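Local coordinates for protein actibind (PDB 3D3Z) that cleaves RNA as a secreted fungal endoribonuclease of the T2 family, probably with little base specificity and a preference for adenylic acid, at residues D46-H51 against S197-Y202; R70-I75 against H110-H115; C22-G27 against C118-E123. All blocks are in the same frame, centred on the assembly; numbering follows the deposited sequence. Where two conformers were deposited one is given.

Contact 1. Residues D46-H51 against S197-Y202; sequences DSWTIH and SQLYYY. Unlike the reference sequence in segment 46-51: Asp46 (reference Gly). With D3Z (1-(5-deoxy-beta-L-xylofuranosyl)pyrimidine-2,4(1H,3H)-dione), chain E.
Trp48 and Leu199 both set CG anti to their own carbonyl carbon (chi1 -72° and -62°), beside the backbone N, and the two side chains cross at about a right angle. Leu199 CD1 lies over one face of the six-membered ring, 3.7 Å from its centroid and 10° off the normal, a CH-pi contact. Leu199 CG touches the rim at CZ3 and CH2, 3.4 Å from Trp48 CZ3. A branched leucine suits this place because one methyl can cover the face while CG reaches the rim. The backbone of Gln198 lies at the indole edge, and NE1, the polar end of this buried ring, bonds Tyr232 OH. Strands 49-56 and 195-206 belong to the curled antiparallel sheet of the RNase T2 fold, each pairing with strand 29-35 between them; Ser197 and Gln198 form a classic beta bulge opposite Gly190. A water 2.8 Å from ND1 of His51, predicted to be catalytic, lies in the imidazole plane and donates to Gln198 OE1, also at 2.8 Å, so the extended glutamine holds a second-shell place behind the histidine. C5' of the bound nucleoside lies at the NE2 edge of the ring, while Phe35 stacks on the imidazole.

Contact 2. Residues R70-I75 against H110-H115; sequences REYSNI and HEWNKH. With NAG (2-acetamido-2-deoxy-beta-D-glucopyranose), chain B; D3Z (1-(5-deoxy-beta-L-xylofuranosyl)pyrimidine-2,4(1H,3H)-dione), chain E; PO4 (phosphate ion), chain D.
The indole of Trp112 receives Arg70 O at its edge, in the ring plane, while Tyr72 CD2 and Ile75 CD1 approach it obliquely. Tyr72 lies beside it, pointing the same way: the planes are 25° apart but slid, centroids 5.7 Å from each other, so the rings barely overlap. The tyrosine edge carries C6 of the N-acetylglucosamine linked to Asn74 ND2, and Phe139 meets the indole edge-to-face. Trp112 NE1 donates to Arg70 O at 2.8 Å, nearly along the C=O axis, which satisfies the one polar atom of a buried ring. Arg70 NH1 comes within 3.6 Å of Trp112 CZ2, with guanidinium and indole planes 79° apart; its charge is met by Asp67 and Glu135. Asn113, with CG anti to its carbonyl carbon (chi1 -61°), grips the backbone of Tyr72 twice. Its OD1 accepts from Tyr72 N at 2.9 Å, and its ND2 donates to Tyr72 O at 3.0 Å. A primary amide suits this place because it offers an acceptor and a donor together, as a neighbouring strand would. Glu71 CB and CG lie near the Asn113 side chain, CB 3.5 Å from Asn113 OD1. Other residues of the same helix hold a phosphate ion, probably from the crystallisation liquor: His110 NE2, Lys114 NZ and His115 NE2 (2.7 Å from PO4 O1) all donate to it. Segment 70-75 thus holds the helix through Trp112 and Asn113, while Glu111 and His115, predicted catalytic residues, point elsewhere, into the active site of an RNase T2 enzyme.

Contact 3. Residues C22-G27 against C118-E123; sequences CFNSPG and CINTIE
The two chains come closest at Asn24 and Thr121, whose CA atoms are 6.0 Å apart, and a cis peptide precedes Pro26 in the first segment. Asn120 reaches across with both ends of its amide. ND2 donates to Phe23 O at 3.1 Å, the acceptor close to the amide plane, while OD1 accepts from Ser25 N at 3.1 Å, with that donor 45° above the carbonyl plane. CG sits between the backbone N and carbonyl carbon (chi1 73°), and the amide bridges backbone groups on both sides of Asn24. Asparagine suits the place because one short side chain supplies a donor and an acceptor to the backbone either side of Asn24. Asn24 returns the exchange: its OD1 takes a hydrogen bond from Thr121 OG1 at 2.7 Å, the side chains crossing at about a right angle. Threonine suits its place by pairing a hydroxyl with a methyl: while OG1 bonds OD1, CG2 lies against the Asn24 amide, 3.5 Å from Asn24 CG; OG1 also bonds Ala209 N. Two waters fill out the polar seam. One donates to Asn24 OD1 or Gly27 O; the other accepts from Gly27 N at 3.0 Å and lies 2.9 Å from Asn120 OD1. Each segment is tied elsewhere by a disulfide, Cys22 to Cys5 and Cys118 to Cys66. The contact thus joins the loop leading into strand 29-35 to the one between helices 104-116 and 134-147, with Ile119 packed on Pro55 of strand 49-56 and on Phe139 of helix 134-147.

From the N terminus, segment 22-27 comes first, just ahead of strand 29-35, and its partner 118-123 follows helix 104-116, so contact 3 closes a loop of 90 residues. Segment 46-51 opens contact 1 inside that loop, but its partner 197-202 comes well after it; contacts 1 and 3 therefore cross, though their nearest atoms stay about 10 Å apart. Contact 2 is nested within both loops. It touches contact 1 where Glu111 CG packs on His51 O, joining helix 104-116 to the sheet beside the nucleoside, and it adjoins contact 3 on its other flank. Together they tie the N-terminal loop, the helices and the central sheet.

Contact 1. Residues D46-H51 against S197-Y202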
loop_
_atom_site.group_PDB
_atom_site.type_symbol
_atom_site.label_atom_id
_atom_site.label_comp_id
_atom_site.label_asym_id
_atom_site.label_seq_id
_atom_site.Cartn_x
_atom_site.Cartn_y
_atom_site.Cartn_z
ATOM N N ASP A 46 8.228 14.478 8.036
ATOM C CA ASP A 46 9.013 14.162 6.841
ATOM C C ASP A 46 8.823 12.726 6.333
ATOM O O ASP A 46 9.745 12.097 5.788
ATOM C CB ASP A 46 10.499 14.427 7.109
ATOM C CG ASP A 46 11.067 13.589 8.223
ATOM O OD1 ASP A 46 10.326 12.942 9.031
ATOM O OD2 ASP A 46 12.301 13.592 8.306
ATOM N N SER A 47 7.605 12.220 6.464
ATOM C CA SER A 47 7.271 10.949 5.874
ATOM C C SER A 47 5.825 10.939 5.480
ATOM O O SER A 47 4.976 11.466 6.167
ATOM C CB SER A 47 7.538 9.770 6.847
ATOM O OG SER A 47 7.221 8.516 6.228
ATOM N N TRP A 48 5.573 10.276 4.380
ATOM C CA TRP A 48 4.240 9.875 4.006
ATOM C C TRP A 48 3.872 8.714 4.930
ATOM O O TRP A 48 4.734 8.181 5.660
ATOM C CB TRP A 48 4.215 9.453 2.545
ATOM C CG TRP A 48 4.362 10.616 1.556
ATOM C CD1 TRP A 48 5.392 11.508 1.461
ATOM C CD2 TRP A 48 3.425 10.967 0.533
ATOM N NE1 TRP A 48 5.131 12.423 0.436
ATOM C CE2 TRP A 48 3.935 12.105 -0.151
ATOM C CE3 TRP A 48 2.189 10.454 0.148
ATOM C CZ2 TRP A 48 3.241 12.725 -1.188
ATOM C CZ3 TRP A 48 1.494 11.080 -0.899
ATOM C CH2 TRP A 48 2.021 12.190 -1.547
ATOM N N THR A 49 2.591 8.355 4.894
ATOM C CA THR A 49 2.013 7.245 5.672
ATOM C C THR A 49 1.299 6.236 4.760
ATOM O O THR A 49 1.052 6.486 3.581
ATOM C CB THR A 49 1.052 7.781 6.708
ATOM O OG1 THR A 49 0.091 8.640 6.103
ATOM C CG2 THR A 49 1.821 8.584 7.755
ATOM N N ILE A 50 0.967 5.076 5.329
ATOM C CA ILE A 50 0.321 3.982 4.654
ATOM C C ILE A 50 -1.173 4.224 4.554
ATOM O O ILE A 50 -1.837 4.630 5.502
ATOM C CB ILE A 50 0.507 2.570 5.399
ATOM C CG1 ILE A 50 2.016 2.216 5.537
ATOM C CG2 ILE A 50 -0.308 1.468 4.689
ATOM C CD1 ILE A 50 2.386 1.108 6.590
ATOM N N HIS A 51 -1.689 3.976 3.375
ATOM C CA HIS A 51 -3.110 3.822 3.151
ATOM C C HIS A 51 -3.449 2.313 3.146
ATOM O O HIS A 51 -4.295 1.860 3.882
ATOM C CB HIS A 51 -3.516 4.509 1.836
ATOM C CG HIS A 51 -5.003 4.585 1.598
ATOM N ND1 HIS A 51 -5.533 5.309 0.547
ATOM C CD2 HIS A 51 -6.065 4.069 2.271
ATOM C CE1 HIS A 51 -6.856 5.219 0.578
ATOM N NE2 HIS A 51 -7.203 4.492 1.631
ATOM N N SER A 197 -1.461 14.630 -2.166
ATOM C CA SER A 197 -2.351 13.945 -1.231
ATOM C C SER A 197 -2.199 12.404 -1.174
ATOM O O SER A 197 -2.214 11.841 -0.101
ATOM C CB SER A 197 -3.775 14.266 -1.615
ATOM O OG SER A 197 -4.622 13.622 -0.709
ATOM N N GLN A 198 -2.123 11.739 -2.325
ATOM C CA GLN A 198 -2.127 10.267 -2.408
ATOM C C GLN A 198 -1.165 9.759 -3.481
ATOM O O GLN A 198 -0.972 10.432 -4.520
ATOM C CB GLN A 198 -3.537 9.778 -2.745
ATOM C CG GLN A 198 -4.599 10.085 -1.650
ATOM C CD GLN A 198 -5.865 9.300 -1.803
ATOM O OE1 GLN A 198 -5.815 8.090 -1.993
ATOM N NE2 GLN A 198 -7.043 9.992 -1.725
ATOM N N LEU A 199 -0.636 8.559 -3.251
ATOM C CA LEU A 199 0.249 7.843 -4.181
ATOM C C LEU A 199 -0.167 6.361 -4.244
ATOM O O LEU A 199 -0.506 5.728 -3.194
ATOM C CB LEU A 199 1.713 7.989 -3.771
ATOM C CG LEU A 199 2.390 9.370 -3.736
ATOM C CD1 LEU A 199 3.797 9.274 -3.182
ATOM C CD2 LEU A 199 2.400 10.030 -5.143
ATOM N N TYR A 200 -0.272 5.824 -5.472
ATOM C CA TYR A 200 -0.416 4.357 -5.696
ATOM C C TYR A 200 0.763 3.829 -6.515
ATOM O O TYR A 200 0.913 4.140 -7.705
ATOM C CB TYR A 200 -1.679 3.928 -6.432
ATOM C CG TYR A 200 -3.021 4.552 -6.123
ATOM C CD1 TYR A 200 -3.306 5.225 -4.913
ATOM C CD2 TYR A 200 -4.055 4.441 -7.055
ATOM C CE1 TYR A 200 -4.558 5.764 -4.682
ATOM C CE2 TYR A 200 -5.303 4.978 -6.823
ATOM C CZ TYR A 200 -5.565 5.626 -5.640
ATOM O OH TYR A 200 -6.836 6.143 -5.434
ATOM N N TYR A 201 1.598 3.020 -5.870
ATOM C CA TYR A 201 2.689 2.313 -6.549
ATOM C C TYR A 201 2.212 0.929 -6.958
ATOM O O TYR A 201 1.833 0.125 -6.108
ATOM C CB TYR A 201 3.898 2.220 -5.635
ATOM C CG TYR A 201 4.567 3.503 -5.202
ATOM C CD1 TYR A 201 5.661 4.025 -5.920
ATOM C CD2 TYR A 201 4.201 4.158 -4.031
ATOM C CE1 TYR A 201 6.328 5.152 -5.481
ATOM C CE2 TYR A 201 4.859 5.289 -3.620
ATOM C CZ TYR A 201 5.894 5.801 -4.370
ATOM O OH TYR A 201 6.580 6.912 -3.971
ATOM N N TYR A 202 2.234 0.655 -8.271
ATOM C CA TYR A 202 1.740 -0.594 -8.845
ATOM C C TYR A 202 2.864 -1.618 -8.976
ATOM O O TYR A 202 4.046 -1.273 -9.199
ATOM C CB TYR A 202 1.097 -0.379 -10.221
ATOM C CG TYR A 202 -0.183 0.448 -10.213
ATOM C CD1 TYR A 202 -1.402 -0.122 -10.488
ATOM C CD2 TYR A 202 -0.154 1.823 -9.951
ATOM C CE1 TYR A 202 -2.594 0.647 -10.470
ATOM C CE2 TYR A 202 -1.341 2.605 -9.949
ATOM C CZ TYR A 202 -2.531 2.008 -10.225
ATOM O OH TYR A 202 -3.682 2.771 -10.215
HETATM N N1 D3Z E . -9.058 7.684 5.723
HETATM C C2 D3Z E . -8.877 7.225 7.042
HETATM N N3 D3Z E . -7.712 7.423 7.651
HETATM C C4 D3Z E . -6.695 8.036 7.045
HETATM C C5 D3Z E . -6.863 8.482 5.761
HETATM C C6 D3Z E . -8.068 8.300 5.096
HETATM O O2 D3Z E . -9.791 6.639 7.660
HETATM O O4 D3Z E . -5.598 8.237 7.606
HETATM C "C1'" D3Z E . -10.304 7.473 5.031
HETATM C "C2'" D3Z E . -10.937 6.264 5.690
HETATM O "O2'" D3Z E . -12.113 6.663 6.418
HETATM C "C3'" D3Z E . -11.177 5.261 4.575
HETATM C "C4'" D3Z E . -10.712 5.914 3.286
HETATM O "O3'" D3Z E . -10.422 4.080 4.795
HETATM O "O4'" D3Z E . -10.062 7.147 3.651
HETATM C "C5'" D3Z E . -9.787 4.962 2.536
HETATM O O HOH W 1 -3.710 6.515 -1.147
#

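Contact 2. Residues R70-I75 against H110-H115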
loop_
_atom_site.group_PDB
_atom_site.type_symbol
_atom_site.label_atom_id
_atom_site.label_comp_id
_atom_site.label_asym_id
_atom_site.label_seq_id
_atom_site.Cartn_x
_atom_site.Cartn_y
_atom_site.Cartn_z
ATOM N N ARG A 70 -14.136 -14.049 6.620
ATOM C CA ARG A 70 -12.851 -13.636 7.092
ATOM C C ARG A 70 -12.774 -12.121 7.274
ATOM O O ARG A 70 -11.738 -11.586 7.131
ATOM C CB ARG A 70 -11.705 -14.120 6.174
ATOM C CG ARG A 70 -11.445 -15.652 6.237
ATOM C CD ARG A 70 -10.217 -16.045 5.484
ATOM N NE ARG A 70 -10.304 -15.630 4.115
ATOM C CZ ARG A 70 -9.410 -14.896 3.468
ATOM N NH1 ARG A 70 -8.276 -14.508 4.027
ATOM N NH2 ARG A 70 -9.668 -14.602 2.214
ATOM N N GLU A 71 -13.887 -11.490 7.578
ATOM C CA GLU A 71 -13.929 -10.076 7.961
ATOM C C GLU A 71 -13.973 -9.942 9.464
ATOM O O GLU A 71 -14.627 -10.714 10.146
ATOM C CB GLU A 71 -15.130 -9.376 7.342
ATOM C CG GLU A 71 -15.020 -9.162 5.853
ATOM C CD GLU A 71 -16.275 -8.469 5.327
ATOM O OE1 GLU A 71 -16.949 -7.804 6.129
ATOM O OE2 GLU A 71 -16.623 -8.636 4.155
ATOM N N TYR A 72 -13.224 -8.976 9.986
ATOM C CA TYR A 72 -12.962 -8.870 11.396
ATOM C C TYR A 72 -13.183 -7.463 11.878
ATOM O O TYR A 72 -13.093 -6.491 11.104
ATOM C CB TYR A 72 -11.513 -9.309 11.691
ATOM C CG TYR A 72 -11.320 -10.761 11.289
ATOM C CD1 TYR A 72 -11.999 -11.771 11.974
ATOM C CD2 TYR A 72 -10.517 -11.119 10.224
ATOM C CE1 TYR A 72 -11.874 -13.101 11.620
ATOM C CE2 TYR A 72 -10.383 -12.455 9.848
ATOM C CZ TYR A 72 -11.072 -13.439 10.555
ATOM O OH TYR A 72 -10.951 -14.766 10.187
ATOM N N SER A 73 -13.490 -7.383 13.162
ATOM C CA SER A 73 -13.643 -6.120 13.857
ATOM C C SER A 73 -12.732 -6.066 15.059
ATOM O O SER A 73 -12.999 -5.375 16.038
ATOM C CB SER A 73 -15.120 -5.915 14.225
ATOM O OG SER A 73 -15.546 -6.861 15.193
ATOM N N ASN A 74 -11.627 -6.793 14.987
ATOM C CA ASN A 74 -10.692 -6.864 16.077
ATOM C C ASN A 74 -9.244 -6.995 15.665
ATOM O O ASN A 74 -8.487 -7.802 16.241
ATOM C CB ASN A 74 -11.062 -8.029 17.007
ATOM C CG ASN A 74 -10.998 -9.401 16.301
ATOM O OD1 ASN A 74 -10.922 -9.503 15.061
ATOM N ND2 ASN A 74 -10.953 -10.454 17.118
ATOM N N ILE A 75 -8.833 -6.193 14.682
ATOM C CA ILE A 75 -7.457 -6.270 14.180
ATOM C C ILE A 75 -6.403 -6.091 15.227
ATOM O O ILE A 75 -5.406 -6.836 15.245
ATOM C CB ILE A 75 -7.231 -5.228 12.987
ATOM C CG1 ILE A 75 -8.165 -5.495 11.792
ATOM C CG2 ILE A 75 -5.757 -5.174 12.585
ATOM C CD1 ILE A 75 -8.135 -6.913 11.136
ATOM N N HIS A 110 -11.120 -1.781 7.949
ATOM C CA HIS A 110 -11.528 -1.435 6.566
ATOM C C HIS A 110 -10.577 -1.972 5.508
ATOM O O HIS A 110 -10.979 -2.615 4.527
ATOM C CB HIS A 110 -11.714 0.089 6.422
ATOM C CG HIS A 110 -12.007 0.526 5.020
ATOM N ND1 HIS A 110 -13.227 0.319 4.421
ATOM C CD2 HIS A 110 -11.227 1.130 4.090
ATOM C CE1 HIS A 110 -13.186 0.749 3.174
ATOM N NE2 HIS A 110 -11.994 1.279 2.955
ATOM N N GLU A 111 -9.286 -1.713 5.692
ATOM C CA GLU A 111 -8.332 -2.180 4.722
ATOM C C GLU A 111 -8.270 -3.714 4.571
ATOM O O GLU A 111 -8.280 -4.221 3.445
ATOM C CB GLU A 111 -6.964 -1.606 5.001
ATOM C CG GLU A 111 -6.932 -0.047 4.712
ATOM C CD GLU A 111 -7.315 0.341 3.288
ATOM O OE1 GLU A 111 -6.818 -0.345 2.380
ATOM O OE2 GLU A 111 -8.085 1.323 3.083
ATOM N N TRP A 112 -8.217 -4.425 5.681
ATOM C CA TRP A 112 -8.197 -5.912 5.668
ATOM C C TRP A 112 -9.504 -6.408 5.015
ATOM O O TRP A 112 -9.496 -7.223 4.066
ATOM C CB TRP A 112 -8.005 -6.525 7.128
ATOM C CG TRP A 112 -8.342 -7.954 7.020
ATOM C CD1 TRP A 112 -9.505 -8.566 7.391
ATOM C CD2 TRP A 112 -7.591 -8.936 6.292
ATOM N NE1 TRP A 112 -9.489 -9.887 7.008
ATOM C CE2 TRP A 112 -8.343 -10.126 6.281
ATOM C CE3 TRP A 112 -6.352 -8.913 5.643
ATOM C CZ2 TRP A 112 -7.889 -11.291 5.661
ATOM C CZ3 TRP A 112 -5.928 -10.057 4.988
ATOM C CH2 TRP A 112 -6.691 -11.226 5.012
ATOM N N ASN A 113 -10.635 -5.985 5.580
ATOM C CA ASN A 113 -11.953 -6.464 5.101
ATOM C C ASN A 113 -12.219 -6.183 3.660
ATOM O O ASN A 113 -12.731 -7.034 2.949
ATOM C CB ASN A 113 -13.115 -5.922 5.963
ATOM C CG ASN A 113 -13.011 -6.366 7.408
ATOM O OD1 ASN A 113 -12.308 -7.348 7.724
ATOM N ND2 ASN A 113 -13.679 -5.635 8.309
ATOM N N LYS A 114 -11.935 -4.976 3.220
ATOM C CA LYS A 114 -12.203 -4.578 1.828
ATOM C C LYS A 114 -11.235 -5.180 0.848
ATOM O O LYS A 114 -11.621 -5.684 -0.209
ATOM C CB LYS A 114 -12.117 -3.034 1.690
ATOM C CG LYS A 114 -12.413 -2.522 0.280
ATOM C CD LYS A 114 -12.738 -1.018 0.235
ATOM C CE LYS A 114 -13.208 -0.614 -1.175
ATOM N NZ LYS A 114 -13.228 0.858 -1.353
ATOM N N HIS A 115 -9.956 -5.066 1.158
ATOM C CA HIS A 115 -8.895 -5.412 0.219
ATOM C C HIS A 115 -8.040 -6.679 0.534
ATOM O O HIS A 115 -7.744 -7.455 -0.372
ATOM C CB HIS A 115 -7.937 -4.225 0.097
ATOM C CG HIS A 115 -8.532 -3.021 -0.585
ATOM N ND1 HIS A 115 -8.950 -3.034 -1.912
ATOM C CD2 HIS A 115 -8.744 -1.760 -0.135
ATOM C CE1 HIS A 115 -9.382 -1.824 -2.237
ATOM N NE2 HIS A 115 -9.291 -1.039 -1.169
HETATM C C1 NAG B . -11.134 -11.772 16.536
HETATM C C2 NAG B . -10.692 -12.858 17.548
HETATM C C3 NAG B . -10.939 -14.236 16.945
HETATM C C4 NAG B . -12.340 -14.354 16.413
HETATM C C5 NAG B . -12.623 -13.211 15.423
HETATM C C6 NAG B . -14.007 -13.278 14.780
HETATM C C7 NAG B . -8.816 -12.220 18.990
HETATM C C8 NAG B . -7.345 -12.250 19.301
HETATM N N2 NAG B . -9.280 -12.766 17.861
HETATM O O3 NAG B . -10.641 -15.245 17.896
HETATM O O4 NAG B . -12.378 -15.621 15.799
HETATM O O5 NAG B . -12.455 -11.978 16.108
HETATM O O6 NAG B . -14.995 -13.334 15.782
HETATM O O7 NAG B . -9.561 -11.660 19.789
HETATM N N1 D3Z E . -9.058 7.684 5.723
HETATM C C2 D3Z E . -8.877 7.225 7.042
HETATM N N3 D3Z E . -7.712 7.423 7.651
HETATM C C4 D3Z E . -6.695 8.036 7.045
HETATM C C5 D3Z E . -6.863 8.482 5.761
HETATM C C6 D3Z E . -8.068 8.300 5.096
HETATM O O2 D3Z E . -9.791 6.639 7.660
HETATM O O4 D3Z E . -5.598 8.237 7.606
HETATM C "C1'" D3Z E . -10.304 7.473 5.031
HETATM C "C2'" D3Z E . -10.937 6.264 5.690
HETATM O "O2'" D3Z E . -12.113 6.663 6.418
HETATM C "C3'" D3Z E . -11.177 5.261 4.575
HETATM C "C4'" D3Z E . -10.712 5.914 3.286
HETATM O "O3'" D3Z E . -10.422 4.080 4.795
HETATM O "O4'" D3Z E . -10.062 7.147 3.651
HETATM C "C5'" D3Z E . -9.787 4.962 2.536
HETATM P P PO4 D . -9.832 2.304 0.080
HETATM O O1 PO4 D . -10.370 1.446 -1.076
HETATM O O2 PO4 D . -9.312 3.564 -0.553
HETATM O O3 PO4 D . -8.792 1.519 0.849
HETATM O O4 PO4 D . -11.048 2.473 0.952
#

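Contact 3. Residues C22-G27 against C118-E123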
loop_
_atom_site.group_PDB
_atom_site.type_symbol
_atom_site.label_atom_id
_atom_site.label_comp_id
_atom_site.label_asym_id
_atom_site.label_seq_id
_atom_site.Cartn_x
_atom_site.Cartn_y
_atom_site.Cartn_z
ATOM N N CYS A 22 0.292 -19.788 -5.610
ATOM C CA CYS A 22 1.501 -19.212 -6.134
ATOM C C CYS A 22 1.267 -18.327 -7.365
ATOM O O CYS A 22 2.209 -18.070 -8.152
ATOM C CB CYS A 22 2.536 -20.295 -6.449
ATOM S SG CYS A 22 3.282 -21.001 -4.918
ATOM N N PHE A 23 0.017 -17.913 -7.549
ATOM C CA PHE A 23 -0.315 -16.976 -8.633
ATOM C C PHE A 23 -1.461 -16.020 -8.284
ATOM O O PHE A 23 -2.589 -16.451 -8.115
ATOM C CB PHE A 23 -0.664 -17.737 -9.921
ATOM C CG PHE A 23 -0.601 -16.865 -11.154
ATOM C CD1 PHE A 23 0.598 -16.297 -11.538
ATOM C CD2 PHE A 23 -1.765 -16.558 -11.872
ATOM C CE1 PHE A 23 0.665 -15.472 -12.671
ATOM C CE2 PHE A 23 -1.720 -15.708 -12.986
ATOM C CZ PHE A 23 -0.490 -15.186 -13.380
ATOM N N ASN A 24 -1.152 -14.729 -8.193
ATOM C CA ASN A 24 -2.140 -13.698 -7.887
ATOM C C ASN A 24 -3.025 -13.389 -9.101
ATOM O O ASN A 24 -2.547 -12.886 -10.129
ATOM C CB ASN A 24 -1.460 -12.416 -7.332
ATOM C CG ASN A 24 -0.939 -12.589 -5.904
ATOM O OD1 ASN A 24 -1.721 -12.535 -4.930
ATOM N ND2 ASN A 24 0.379 -12.780 -5.771
ATOM N N SER A 25 -4.288 -13.770 -8.976
ATOM C CA SER A 25 -5.266 -13.684 -10.035
ATOM C C SER A 25 -6.622 -13.919 -9.445
ATOM O O SER A 25 -6.809 -14.847 -8.627
ATOM C CB SER A 25 -4.977 -14.726 -11.120
ATOM O OG SER A 25 -5.866 -14.627 -12.219
ATOM N N PRO A 26 -7.618 -13.104 -9.859
ATOM C CA PRO A 26 -7.568 -12.047 -10.892
ATOM C C PRO A 26 -6.868 -10.756 -10.419
ATOM O O PRO A 26 -6.488 -9.922 -11.228
ATOM C CB PRO A 26 -9.050 -11.810 -11.237
ATOM C CG PRO A 26 -9.811 -12.201 -10.037
ATOM C CD PRO A 26 -8.952 -13.238 -9.252
ATOM N N GLY A 27 -6.663 -10.639 -9.114
ATOM C CA GLY A 27 -5.953 -9.501 -8.529
ATOM C C GLY A 27 -4.449 -9.555 -8.675
ATOM O O GLY A 27 -3.738 -9.667 -7.698
ATOM N N CYS A 118 -9.367 -9.960 -0.573
ATOM C CA CYS A 118 -9.380 -10.126 -2.018
ATOM C C CYS A 118 -8.034 -10.569 -2.601
ATOM O O CYS A 118 -7.902 -10.703 -3.817
ATOM C CB CYS A 118 -9.881 -8.799 -2.663
ATOM S SG CYS A 118 -11.604 -8.440 -2.313
ATOM N N ILE A 119 -7.030 -10.756 -1.754
ATOM C CA ILE A 119 -5.724 -11.242 -2.207
ATOM C C ILE A 119 -5.798 -12.798 -2.166
ATOM O O ILE A 119 -5.762 -13.436 -1.093
ATOM C CB ILE A 119 -4.622 -10.659 -1.347
ATOM C CG1 ILE A 119 -4.693 -9.121 -1.386
ATOM C CG2 ILE A 119 -3.236 -11.164 -1.800
ATOM C CD1 ILE A 119 -3.663 -8.408 -0.524
ATOM N N ASN A 120 -5.953 -13.403 -3.339
ATOM C CA ASN A 120 -6.216 -14.844 -3.387
ATOM C C ASN A 120 -5.104 -15.698 -2.775
ATOM O O ASN A 120 -5.387 -16.762 -2.219
ATOM C CB ASN A 120 -6.541 -15.297 -4.818
ATOM C CG ASN A 120 -5.326 -15.313 -5.689
ATOM O OD1 ASN A 120 -4.778 -14.270 -5.976
ATOM N ND2 ASN A 120 -4.850 -16.500 -6.045
ATOM N N THR A 121 -3.850 -15.235 -2.837
ATOM C CA THR A 121 -2.699 -16.020 -2.395
ATOM C C THR A 121 -2.466 -15.998 -0.846
ATOM O O THR A 121 -1.541 -16.653 -0.368
ATOM C CB THR A 121 -1.414 -15.571 -3.089
ATOM O OG1 THR A 121 -1.217 -14.173 -2.819
ATOM C CG2 THR A 121 -1.463 -15.830 -4.636
ATOM N N ILE A 122 -3.379 -15.342 -0.117
ATOM C CA ILE A 122 -3.307 -15.088 1.343
ATOM C C ILE A 122 -4.197 -16.046 2.134
ATOM O O ILE A 122 -4.184 -16.068 3.345
ATOM C CB ILE A 122 -3.787 -13.610 1.644
ATOM C CG1 ILE A 122 -2.820 -12.612 0.997
ATOM C CG2 ILE A 122 -3.943 -13.332 3.133
ATOM C CD1 ILE A 122 -2.790 -11.210 1.632
ATOM N N GLU A 123 -5.023 -16.792 1.431
ATOM C CA GLU A 123 -6.034 -17.594 2.083
ATOM C C GLU A 123 -5.386 -18.671 2.993
ATOM O O GLU A 123 -4.223 -19.065 2.787
ATOM C CB GLU A 123 -6.986 -18.187 1.033
ATOM C CG GLU A 123 -7.722 -17.096 0.232
ATOM C CD GLU A 123 -8.366 -17.597 -1.040
ATOM O OE1 GLU A 123 -8.572 -18.824 -1.176
ATOM O OE2 GLU A 123 -8.670 -16.747 -1.918
HETATM O O HOH W 2 -4.319 -11.101 -5.327
HETATM O O HOH W 3 -6.563 -12.049 -6.486
#